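Local coordinates for inosine-uridine preferring nucleoside hydrolase family protein (Bacillus anthracis, PDB 2C40) that binds a calcium ion and alpha-D-ribofuranose together in one pocket, as a member of the inosine-uridine preferring nucleoside hydrolase family, at residues L193-E197 / W246-T250; T125-L131 / I145-M151; E165-A170 / P274-R278; V181-W185 / N266-H270. All coordinates share one frame; numbering follows the deposited sequence.

Interaction 1 of 4, residues L193-E197 / W246-T250. With CA (calcium ion), chain C; RIB (alpha-D-ribofuranose), chain D.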
# COMPACT_ATOMS: atom_id res chain seq x y z
N LEU A 193 -19.94 16.56 15.73
CA LEU A 193 -18.59 16.74 15.15
C LEU A 193 -17.59 15.80 15.78
O LEU A 193 -17.38 15.86 16.99
CB LEU A 193 -17.99 18.11 15.46
CG LEU A 193 -17.92 19.22 14.44
CD1 LEU A 193 -16.90 20.27 14.88
CD2 LEU A 193 -17.62 18.69 13.05
N ILE A 194 -16.97 14.97 14.94
CA ILE A 194 -15.71 14.30 15.32
C ILE A 194 -14.54 15.16 14.75
O ILE A 194 -14.25 15.15 13.54
CB ILE A 194 -15.68 12.82 14.89
CG1 ILE A 194 -16.67 12.00 15.72
CG2 ILE A 194 -14.29 12.21 15.07
CD1 ILE A 194 -18.13 12.22 15.38
N THR A 195 -13.94 15.95 15.62
CA THR A 195 -12.81 16.81 15.29
C THR A 195 -11.50 16.02 15.28
O THR A 195 -11.44 14.90 15.80
CB THR A 195 -12.70 17.96 16.29
OG1 THR A 195 -12.34 17.43 17.59
CG2 THR A 195 -14.03 18.77 16.34
N LEU A 196 -10.43 16.61 14.75
CA LEU A 196 -9.11 16.03 14.94
C LEU A 196 -8.81 15.61 16.40
O LEU A 196 -8.26 14.51 16.60
CB LEU A 196 -8.02 16.95 14.42
CG LEU A 196 -8.05 17.23 12.90
CD1 LEU A 196 -7.02 18.31 12.53
CD2 LEU A 196 -7.81 15.96 12.05
N GLU A 197 -9.16 16.47 17.38
CA GLU A 197 -8.84 16.25 18.82
C GLU A 197 -9.65 15.12 19.43
O GLU A 197 -9.24 14.54 20.43
CB GLU A 197 -9.25 17.43 19.74
CG GLU A 197 -8.83 18.80 19.39
CD GLU A 197 -9.72 19.43 18.35
OE1 GLU A 197 -10.60 20.25 18.70
OE2 GLU A 197 -9.50 19.11 17.20
N TRP A 246 -10.06 8.52 12.48
CA TRP A 246 -11.05 9.56 12.59
C TRP A 246 -12.40 9.20 12.04
O TRP A 246 -13.40 9.41 12.69
CB TRP A 246 -10.60 10.78 11.84
CG TRP A 246 -9.54 11.46 12.52
CD1 TRP A 246 -9.65 12.22 13.63
CD2 TRP A 246 -8.18 11.48 12.13
NE1 TRP A 246 -8.42 12.69 13.99
CE2 TRP A 246 -7.49 12.26 13.08
CE3 TRP A 246 -7.46 10.86 11.11
CZ2 TRP A 246 -6.11 12.50 13.02
CZ3 TRP A 246 -6.08 11.09 11.05
CH2 TRP A 246 -5.43 11.90 12.00
N ASP A 247 -12.41 8.65 10.84
CA ASP A 247 -13.65 8.26 10.17
C ASP A 247 -14.34 7.05 10.84
O ASP A 247 -15.56 7.01 10.96
CB ASP A 247 -13.37 8.00 8.71
CG ASP A 247 -12.78 9.22 8.01
OD1 ASP A 247 -12.86 10.35 8.57
OD2 ASP A 247 -12.30 9.06 6.87
N VAL A 248 -13.52 6.08 11.28
CA VAL A 248 -14.01 4.87 11.90
C VAL A 248 -14.69 5.24 13.23
O VAL A 248 -15.71 4.65 13.57
CB VAL A 248 -12.87 3.83 12.11
CG1 VAL A 248 -13.36 2.65 12.88
CG2 VAL A 248 -12.34 3.32 10.78
N LEU A 249 -14.13 6.21 13.94
CA LEU A 249 -14.67 6.66 15.19
C LEU A 249 -15.99 7.41 14.96
O LEU A 249 -16.91 7.31 15.76
CB LEU A 249 -13.71 7.60 15.87
CG LEU A 249 -14.01 8.15 17.26
CD1 LEU A 249 -14.52 9.54 17.15
CD2 LEU A 249 -14.94 7.26 18.12
N THR A 250 -16.03 8.20 13.89
CA THR A 250 -17.25 8.89 13.46
C THR A 250 -18.38 7.90 13.21
O THR A 250 -19.49 8.10 13.71
CB THR A 250 -16.99 9.73 12.19
OG1 THR A 250 -15.87 10.62 12.40
CG2 THR A 250 -18.19 10.55 11.82
CA CA C . -12.33 10.46 4.84
O5 RIB D . -8.72 15.36 7.96
C5 RIB D . -8.94 13.95 8.23
C4 RIB D . -9.54 13.31 6.97
O4 RIB D . -8.53 13.38 5.95
C3 RIB D . -10.06 11.86 7.05
O3 RIB D . -11.52 11.88 6.96
C2 RIB D . -9.28 11.05 5.92
O2 RIB D . -9.94 10.13 4.94
C1 RIB D . -8.48 12.15 5.17
O HOH W 1 -11.43 12.66 4.13

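Interaction 2 of 4, residues T125-L131 / I145-M151. With CA (calcium ion), chain C; RIB (alpha-D-ribofuranose), chain D.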
# COMPACT_ATOMS: atom_id res chain seq x y z
N THR A 125 -17.91 11.30 6.18
CA THR A 125 -16.56 11.11 6.55
C THR A 125 -15.53 11.70 5.56
O THR A 125 -14.34 11.61 5.81
CB THR A 125 -16.24 9.63 6.88
OG1 THR A 125 -16.43 8.76 5.75
CG2 THR A 125 -17.08 9.17 8.04
N GLY A 126 -16.01 12.37 4.51
CA GLY A 126 -15.24 13.27 3.69
C GLY A 126 -15.78 14.71 3.84
O GLY A 126 -16.53 15.00 4.77
N PRO A 127 -15.42 15.61 2.90
CA PRO A 127 -15.96 16.97 2.80
C PRO A 127 -17.49 17.03 2.72
O PRO A 127 -18.11 16.01 2.42
CB PRO A 127 -15.38 17.42 1.47
CG PRO A 127 -14.09 16.70 1.36
CD PRO A 127 -14.44 15.35 1.85
N LEU A 128 -18.08 18.21 2.91
CA LEU A 128 -19.52 18.35 3.00
C LEU A 128 -20.21 18.75 1.71
O LEU A 128 -21.40 18.98 1.72
CB LEU A 128 -19.88 19.36 4.08
CG LEU A 128 -19.77 18.84 5.52
CD1 LEU A 128 -19.88 20.04 6.44
CD2 LEU A 128 -20.85 17.80 5.81
N THR A 129 -19.51 18.80 0.59
CA THR A 129 -20.07 19.47 -0.59
C THR A 129 -21.28 18.78 -1.25
O THR A 129 -22.18 19.48 -1.72
CB THR A 129 -19.01 20.05 -1.59
OG1 THR A 129 -19.34 19.79 -2.98
CG2 THR A 129 -17.64 19.72 -1.24
N ASP A 130 -21.37 17.44 -1.18
CA ASP A 130 -22.61 16.78 -1.68
C ASP A 130 -23.85 17.19 -0.85
O ASP A 130 -24.98 17.30 -1.38
CB ASP A 130 -22.52 15.24 -1.69
CG ASP A 130 -21.59 14.68 -2.79
OD1 ASP A 130 -21.46 15.28 -3.87
OD2 ASP A 130 -21.01 13.59 -2.55
N LEU A 131 -23.66 17.40 0.46
CA LEU A 131 -24.74 17.89 1.31
C LEU A 131 -25.07 19.38 1.13
O LEU A 131 -26.23 19.78 1.13
CB LEU A 131 -24.45 17.56 2.78
CG LEU A 131 -25.45 18.06 3.85
CD1 LEU A 131 -26.84 17.47 3.69
CD2 LEU A 131 -24.92 17.78 5.25
N ILE A 145 -33.74 15.05 8.00
CA ILE A 145 -32.44 14.84 8.64
C ILE A 145 -32.57 14.79 10.15
O ILE A 145 -32.85 15.80 10.79
CB ILE A 145 -31.42 15.96 8.23
CG1 ILE A 145 -31.00 15.76 6.77
CG2 ILE A 145 -30.17 15.92 9.08
CD1 ILE A 145 -30.56 17.03 6.09
N LYS A 146 -32.34 13.61 10.72
CA LYS A 146 -32.34 13.41 12.17
C LYS A 146 -31.19 14.18 12.74
O LYS A 146 -31.33 14.99 13.64
CB LYS A 146 -32.16 11.92 12.50
CG LYS A 146 -32.30 11.60 14.01
CD LYS A 146 -33.33 10.55 14.24
N ARG A 147 -30.02 13.96 12.17
CA ARG A 147 -28.85 14.75 12.50
C ARG A 147 -27.75 14.42 11.49
O ARG A 147 -27.85 13.44 10.73
CB ARG A 147 -28.39 14.47 13.94
CG ARG A 147 -27.95 13.04 14.12
CD ARG A 147 -27.72 12.61 15.54
NE ARG A 147 -28.70 11.62 16.02
CZ ARG A 147 -28.69 10.29 15.80
NH1 ARG A 147 -27.77 9.67 15.05
NH2 ARG A 147 -29.66 9.56 16.38
N LEU A 148 -26.73 15.26 11.51
CA LEU A 148 -25.49 15.05 10.74
C LEU A 148 -24.41 14.66 11.76
O LEU A 148 -24.20 15.36 12.70
CB LEU A 148 -25.09 16.38 10.05
CG LEU A 148 -24.17 16.48 8.83
CD1 LEU A 148 -23.38 17.82 8.78
CD2 LEU A 148 -23.29 15.34 8.59
N VAL A 149 -23.73 13.55 11.50
CA VAL A 149 -22.48 13.23 12.15
C VAL A 149 -21.39 13.36 11.13
O VAL A 149 -21.41 12.73 10.10
CB VAL A 149 -22.49 11.82 12.80
CG1 VAL A 149 -21.24 11.61 13.67
CG2 VAL A 149 -23.77 11.67 13.66
N TRP A 150 -20.43 14.23 11.42
CA TRP A 150 -19.38 14.59 10.49
C TRP A 150 -18.00 14.55 11.15
O TRP A 150 -17.79 15.07 12.26
CB TRP A 150 -19.67 15.98 9.91
CG TRP A 150 -18.69 16.48 8.87
CD1 TRP A 150 -18.23 15.80 7.75
CD2 TRP A 150 -18.05 17.74 8.86
NE1 TRP A 150 -17.34 16.57 7.07
CE2 TRP A 150 -17.21 17.78 7.72
CE3 TRP A 150 -18.10 18.86 9.71
CZ2 TRP A 150 -16.43 18.88 7.39
CZ3 TRP A 150 -17.31 19.96 9.40
CH2 TRP A 150 -16.46 19.96 8.25
N MET A 151 -17.08 13.94 10.42
CA MET A 151 -15.67 14.07 10.66
C MET A 151 -15.18 15.35 10.01
O MET A 151 -15.04 15.46 8.78
CB MET A 151 -14.91 12.85 10.11
CG MET A 151 -13.45 12.71 10.71
SD MET A 151 -12.20 13.91 10.13
CE MET A 151 -11.59 14.53 11.67
CA CA C . -12.33 10.46 4.84
O5 RIB D . -8.72 15.36 7.96
C5 RIB D . -8.94 13.95 8.23
C4 RIB D . -9.54 13.31 6.97
O4 RIB D . -8.53 13.38 5.95
C3 RIB D . -10.06 11.86 7.05
O3 RIB D . -11.52 11.88 6.96
C2 RIB D . -9.28 11.05 5.92
O2 RIB D . -9.94 10.13 4.94
C1 RIB D . -8.48 12.15 5.17
O HOH W 1 -11.43 12.66 4.13

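Interaction 3 of 4, residues E165-A170 / P274-R278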
# COMPACT_ATOMS: atom_id res chain seq x y z
N GLU A 165 -0.84 28.80 0.47
CA GLU A 165 -1.97 29.70 0.71
C GLU A 165 -2.69 29.50 2.05
O GLU A 165 -3.62 30.22 2.33
CB GLU A 165 -3.04 29.62 -0.38
CG GLU A 165 -2.56 29.73 -1.80
CD GLU A 165 -3.73 29.83 -2.82
OE1 GLU A 165 -4.64 29.01 -2.79
OE2 GLU A 165 -3.75 30.73 -3.66
N HIS A 166 -2.29 28.55 2.88
CA HIS A 166 -3.01 28.32 4.09
C HIS A 166 -2.18 28.60 5.34
O HIS A 166 -0.99 28.33 5.33
CB HIS A 166 -3.51 26.87 4.09
CG HIS A 166 -4.54 26.64 5.13
ND1 HIS A 166 -4.37 25.74 6.15
CD2 HIS A 166 -5.70 27.28 5.38
CE1 HIS A 166 -5.41 25.80 6.96
NE2 HIS A 166 -6.23 26.72 6.51
N ASP A 167 -2.81 29.11 6.40
CA ASP A 167 -2.12 29.43 7.66
C ASP A 167 -1.96 28.26 8.65
O ASP A 167 -1.45 28.45 9.74
CB ASP A 167 -2.83 30.59 8.37
CG ASP A 167 -4.23 30.22 8.86
OD1 ASP A 167 -4.63 29.04 8.80
OD2 ASP A 167 -4.95 31.12 9.32
N GLY A 168 -2.40 27.07 8.28
CA GLY A 168 -2.18 25.86 9.05
C GLY A 168 -3.11 25.67 10.23
O GLY A 168 -2.71 25.05 11.22
N THR A 169 -4.33 26.20 10.15
CA THR A 169 -5.28 26.19 11.26
C THR A 169 -6.53 25.36 10.99
O THR A 169 -7.35 25.18 11.87
CB THR A 169 -5.67 27.66 11.61
OG1 THR A 169 -6.15 28.33 10.44
CG2 THR A 169 -4.47 28.45 12.10
N ALA A 170 -6.69 24.84 9.77
CA ALA A 170 -7.87 24.07 9.37
C ALA A 170 -7.60 22.57 9.34
O ALA A 170 -6.43 22.10 9.27
CB ALA A 170 -8.36 24.49 7.99
N PRO A 274 -6.41 33.08 4.03
CA PRO A 274 -5.45 32.08 4.51
C PRO A 274 -5.96 31.15 5.61
O PRO A 274 -5.35 30.11 5.82
CB PRO A 274 -4.32 32.94 5.06
CG PRO A 274 -5.05 34.23 5.46
CD PRO A 274 -5.94 34.45 4.32
N SER A 275 -7.02 31.54 6.31
CA SER A 275 -7.62 30.76 7.39
C SER A 275 -8.87 29.98 6.97
O SER A 275 -9.58 29.44 7.83
CB SER A 275 -7.99 31.70 8.54
OG SER A 275 -9.19 32.37 8.24
N GLN A 276 -9.13 29.91 5.66
CA GLN A 276 -10.26 29.16 5.12
C GLN A 276 -10.34 27.79 5.71
O GLN A 276 -9.35 27.10 5.76
CB GLN A 276 -10.01 28.72 3.67
CG GLN A 276 -10.20 29.62 2.58
CD GLN A 276 -9.61 28.98 1.33
OE1 GLN A 276 -10.06 27.92 0.88
NE2 GLN A 276 -8.58 29.61 0.79
N GLY A 277 -11.55 27.33 6.00
CA GLY A 277 -11.75 26.02 6.60
C GLY A 277 -11.60 25.97 8.11
O GLY A 277 -12.05 25.01 8.74
N ARG A 278 -10.99 26.99 8.71
CA ARG A 278 -10.88 27.07 10.18
C ARG A 278 -12.25 27.10 10.88
O ARG A 278 -13.11 27.87 10.51
CB ARG A 278 -10.06 28.29 10.62
CG ARG A 278 -9.47 28.18 12.05
CD ARG A 278 -9.07 29.52 12.60
NE ARG A 278 -7.88 30.11 11.95
CZ ARG A 278 -7.45 31.35 12.24
NH1 ARG A 278 -8.07 32.07 13.15
NH2 ARG A 278 -6.40 31.86 11.64

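Interaction 4 of 4, residues V181-W185 / N266-H270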
# COMPACT_ATOMS: atom_id res chain seq x y z
N VAL A 181 -19.10 23.93 4.17
CA VAL A 181 -19.19 23.82 5.62
C VAL A 181 -20.08 24.95 6.11
O VAL A 181 -21.01 24.72 6.91
CB VAL A 181 -17.82 23.87 6.34
CG1 VAL A 181 -18.01 23.71 7.83
CG2 VAL A 181 -16.89 22.78 5.83
N ALA A 182 -19.82 26.15 5.59
CA ALA A 182 -20.64 27.32 5.88
C ALA A 182 -22.13 27.10 5.60
O ALA A 182 -22.96 27.37 6.46
CB ALA A 182 -20.11 28.52 5.14
N ARG A 183 -22.45 26.61 4.41
CA ARG A 183 -23.83 26.24 4.03
C ARG A 183 -24.50 25.22 4.96
O ARG A 183 -25.69 25.34 5.33
CB ARG A 183 -23.77 25.53 2.72
CG ARG A 183 -24.10 26.33 1.61
CD ARG A 183 -25.53 26.04 1.13
NE ARG A 183 -25.98 27.24 0.45
CZ ARG A 183 -25.42 27.74 -0.64
NH1 ARG A 183 -24.41 27.10 -1.22
NH2 ARG A 183 -25.88 28.86 -1.17
N VAL A 184 -23.75 24.17 5.30
CA VAL A 184 -24.27 23.15 6.23
C VAL A 184 -24.48 23.83 7.58
O VAL A 184 -25.54 23.68 8.23
CB VAL A 184 -23.35 21.94 6.33
CG1 VAL A 184 -23.78 21.03 7.46
CG2 VAL A 184 -23.30 21.19 4.99
N TRP A 185 -23.50 24.63 7.98
CA TRP A 185 -23.60 25.34 9.25
C TRP A 185 -24.82 26.27 9.31
O TRP A 185 -25.36 26.46 10.39
CB TRP A 185 -22.34 26.15 9.54
CG TRP A 185 -21.39 25.64 10.61
CD1 TRP A 185 -20.93 26.35 11.68
CD2 TRP A 185 -20.76 24.36 10.68
NE1 TRP A 185 -20.07 25.61 12.41
CE2 TRP A 185 -19.93 24.38 11.82
CE3 TRP A 185 -20.82 23.19 9.90
CZ2 TRP A 185 -19.17 23.29 12.19
CZ3 TRP A 185 -20.08 22.11 10.29
CH2 TRP A 185 -19.26 22.17 11.43
N ASN A 266 -20.63 26.64 20.51
CA ASN A 266 -21.06 27.48 19.41
C ASN A 266 -19.87 27.83 18.55
O ASN A 266 -18.79 28.17 19.07
CB ASN A 266 -21.73 28.78 19.89
CG ASN A 266 -23.02 28.53 20.64
OD1 ASN A 266 -23.80 27.63 20.33
ND2 ASN A 266 -23.22 29.31 21.66
N SER A 267 -20.10 27.83 17.24
CA SER A 267 -19.02 27.71 16.27
C SER A 267 -19.33 28.44 14.98
O SER A 267 -20.48 28.56 14.59
CB SER A 267 -18.78 26.21 15.98
OG SER A 267 -17.50 26.02 15.40
N ILE A 268 -18.29 28.98 14.35
CA ILE A 268 -18.30 29.46 12.96
C ILE A 268 -17.20 28.74 12.09
O ILE A 268 -16.24 28.20 12.61
CB ILE A 268 -18.06 30.97 12.92
CG1 ILE A 268 -16.62 31.32 13.35
CG2 ILE A 268 -19.12 31.71 13.78
CD1 ILE A 268 -16.33 32.80 13.32
N VAL A 269 -17.35 28.76 10.77
CA VAL A 269 -16.29 28.34 9.87
C VAL A 269 -15.87 29.57 9.07
O VAL A 269 -16.74 30.35 8.63
CB VAL A 269 -16.72 27.36 8.76
CG1 VAL A 269 -15.56 26.32 8.45
CG2 VAL A 269 -18.04 26.70 9.01
N HIS A 270 -14.55 29.70 8.87
CA HIS A 270 -13.98 30.69 7.95
C HIS A 270 -14.08 30.14 6.57
O HIS A 270 -13.81 28.97 6.35
CB HIS A 270 -12.52 31.01 8.24
CG HIS A 270 -12.31 31.74 9.53
ND1 HIS A 270 -11.07 32.20 9.93
CD2 HIS A 270 -13.17 32.09 10.52
CE1 HIS A 270 -11.18 32.80 11.11
NE2 HIS A 270 -12.44 32.73 11.49

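Interaction 1 of 4, residues L193-E197 / W246-T250
Ile194, at the end of strand 191-194, brings its CA within 5.9 Å of the CA of Thr250 on helix 246-255, and two residues on Leu196 faces Trp246 at the start of that helix with 7.2 Å between their CA atoms. Leu196 meets the indole of Trp246 with both backbone and side chain. Leu196 O accepts from Trp246 NE1 at 3.2 Å in a nearly straight bond (168° at the hydrogen), the donor lying on a lone pair in the carbonyl plane and the oxygen lying in the plane of the ring. Leu196 CD2 comes over one face of the indole, displaced toward the rim and 3.9 Å from CE2 of Trp246, in an off-centre CH-pi contact. Ile194 CG2 presses on Leu249 CD1 at 3.4 Å, tighter than usual for two carbons, and Ile194 CD1 rests on CG2 of Thr250. With chi1 at -54°, Thr250 OG1 turns back along the helix and donates to Trp246 O at 2.8 Å; Thr250 N reaches the same carbonyl from its opposite face. The CB of Asp247 points away from 193-197. Asp247 OD2 binds the calcium ion at 2.5 Å, together with Asp9, Asp14 and Thr125, while Asp247 OD1 lies 2.6 Å from O3 of alpha-D-ribofuranose. One leucine grips the indole at edge and face, which should limit its rotation, and the buried hydroxyl of Thr250 is satisfied within its own helix. The helix turn that presents Asp247 to the metal is thus packed directly against the C-terminal end of strand 191-194.

Interaction 2 of 4, residues T125-L131 / I145-M151
Leu128 lies over the indole of Trp150, a residue of strand 145-151, and CB of Leu128 already points at that strand. Beyond CB, Leu128 CG sits 3.5 Å from Trp150 CE2, where the two rings fuse. With chi1 at -77°, the two methyls spread over one face of the indole: Leu128 CD1 stands 3.6 Å from the centroid of the Trp150 six-membered ring, only 4° off its normal, as a centred CH-pi contact, while Leu128 CD2 reaches past Trp150 CD1 to Leu148 CD1 at 3.9 Å. Leu131, in the first turn of helix 129-137, meets Leu148 tip to tip through its own CD2. At its edge the indole is fixed by a bond from Trp150 NE1 to Gly126 O of 2.9 Å, the oxygen in the ring plane and the donor tilted somewhat from the carbonyl plane. Next to that glycine, Thr125 O binds the calcium ion at 2.5 Å, and SD of Met151 lies 3.8 Å from C5 of alpha-D-ribofuranose. Asn173 ties the ends of both segments together by donating to Thr125 O and Met151 O. Leucine on the face and carbonyl at the edge hold Trp150 flat within this beta-alpha-beta unit, so a buried N-H is satisfied close to the backbone oxygen that serves the metal.

Interaction 3 of 4, residues E165-A170 / P274-R278
Pro274 faces Glu165 and Asp167 across two surface loops. Pro274 CA makes a CA-H...O contact with Glu165 O at 3.4 Å, and Pro274 O accepts from Asp167 N at 2.8 Å, although crowding in the model makes the place of that oxygen less sure. Ser275 follows with CB 3.2 Å from Asp167 OD2, while its hydroxyl is hydrogen-bonded to His270. Gln276 offers its backbone: His166 NE2 reaches Gln276 O at 3.2 Å in a weak, bent bond, and the side-chain amide is engaged elsewhere, with Asn71. At Gly277 the chain turns with a positive phi of 85°, and the methyl of Ala170 fits against the bend, Ala170 CB lying 3.6 Å from Gly277 C. Arg278 makes two polar links. Its chain runs past Thr169 and bends at chi3 (-70°), which brings two N-H groups of one guanidinium edge onto the opposite loop. Arg278 NE donates to Thr169 OG1 at 2.9 Å, and Arg278 NH2 forms a salt bridge with Asp167 OD2 at 2.8 Å, meeting the syn side of the carboxylate but well out of its plane. The guanidinium and carboxylate planes are nevertheless only 21° apart. Acceptors on Asp167 and Thr169 together fix how the guanidinium is turned. Residues 275-278 form a type II beta turn, closed by Arg278 N to Ser275 O at 3.0 Å, with glycine at its third position as that turn favours; the turn lies in the link between antiparallel strands 261-269 and 279-281.

Interaction 4 of 4, residues V181-W185 / N266-H270
Val181 and Trp185, one turn apart on helix 178-186, face Val269 on strand 261-269; the axes of the two short segments approach to 8.4 Å and run roughly antiparallel, 145° between their directions. The nearest CA atoms are those of Ala182 and Val269, 6.0 Å apart. Val269 is the centre of the contact. Val269 CG2 stands over one face of the Trp185 indole, 3.8 Å from the centroid of the five-membered ring and 7° off the normal, a CH-pi contact over the five-membered ring. On the same face, toward the rim, lies CG1 of Val181. A chi1 of -178° swings this methyl away from Val181 N toward Val269, where Val181 CG1 lies only 3.2 Å from CG2 of Val269, a tight carbon pair. The two valine side chains cross at about a right angle, and two methyls share one ring face. Ser267 comes to the indole edge instead: Ser267 O lies 3.7 Å from Trp185 CD1, and Ser267 CB is 3.8 Å from Trp185 NE1. The buried NE1 has no partner anywhere in the model, and the contact across these segments is packing without hydrogen bonds. The hydroxyl of Ser267 turns to Val280 O, on the paired strand 279-281, in a weak bond. Val181 also lies on Trp150, and Val184 on Leu148, of strand 145-151, while Val184 meets Leu131 and Arg183 meets Tyr136 of helix 129-137. Helix 178-186 thus touches strand 261-269, helix 129-137 and strand 145-151.

How the interactions relate
Interactions 1 and 2 share the calcium ion, alpha-D-ribofuranose and the water on the metal. Their strands 191-194 and 145-151 are neighbours in the sheet, with Ile194 N 2.8 Å from Trp150 O, and Met151 CB packs 3.3 Å from Thr250 OG1. Interaction 4 continues this core outward: Trp185 CH2 lies 3.6 Å from Trp150 CZ3, and the centres of interactions 4 and 2 are about 12 Å apart. Interaction 3 is more peripheral, joined to interaction 4 through His270, with His270 O 2.8 Å from Gly277 N. It touches neither interaction 1 nor interaction 2, yet the side chain of Ala170 is about 9 Å from alpha-D-ribofuranose.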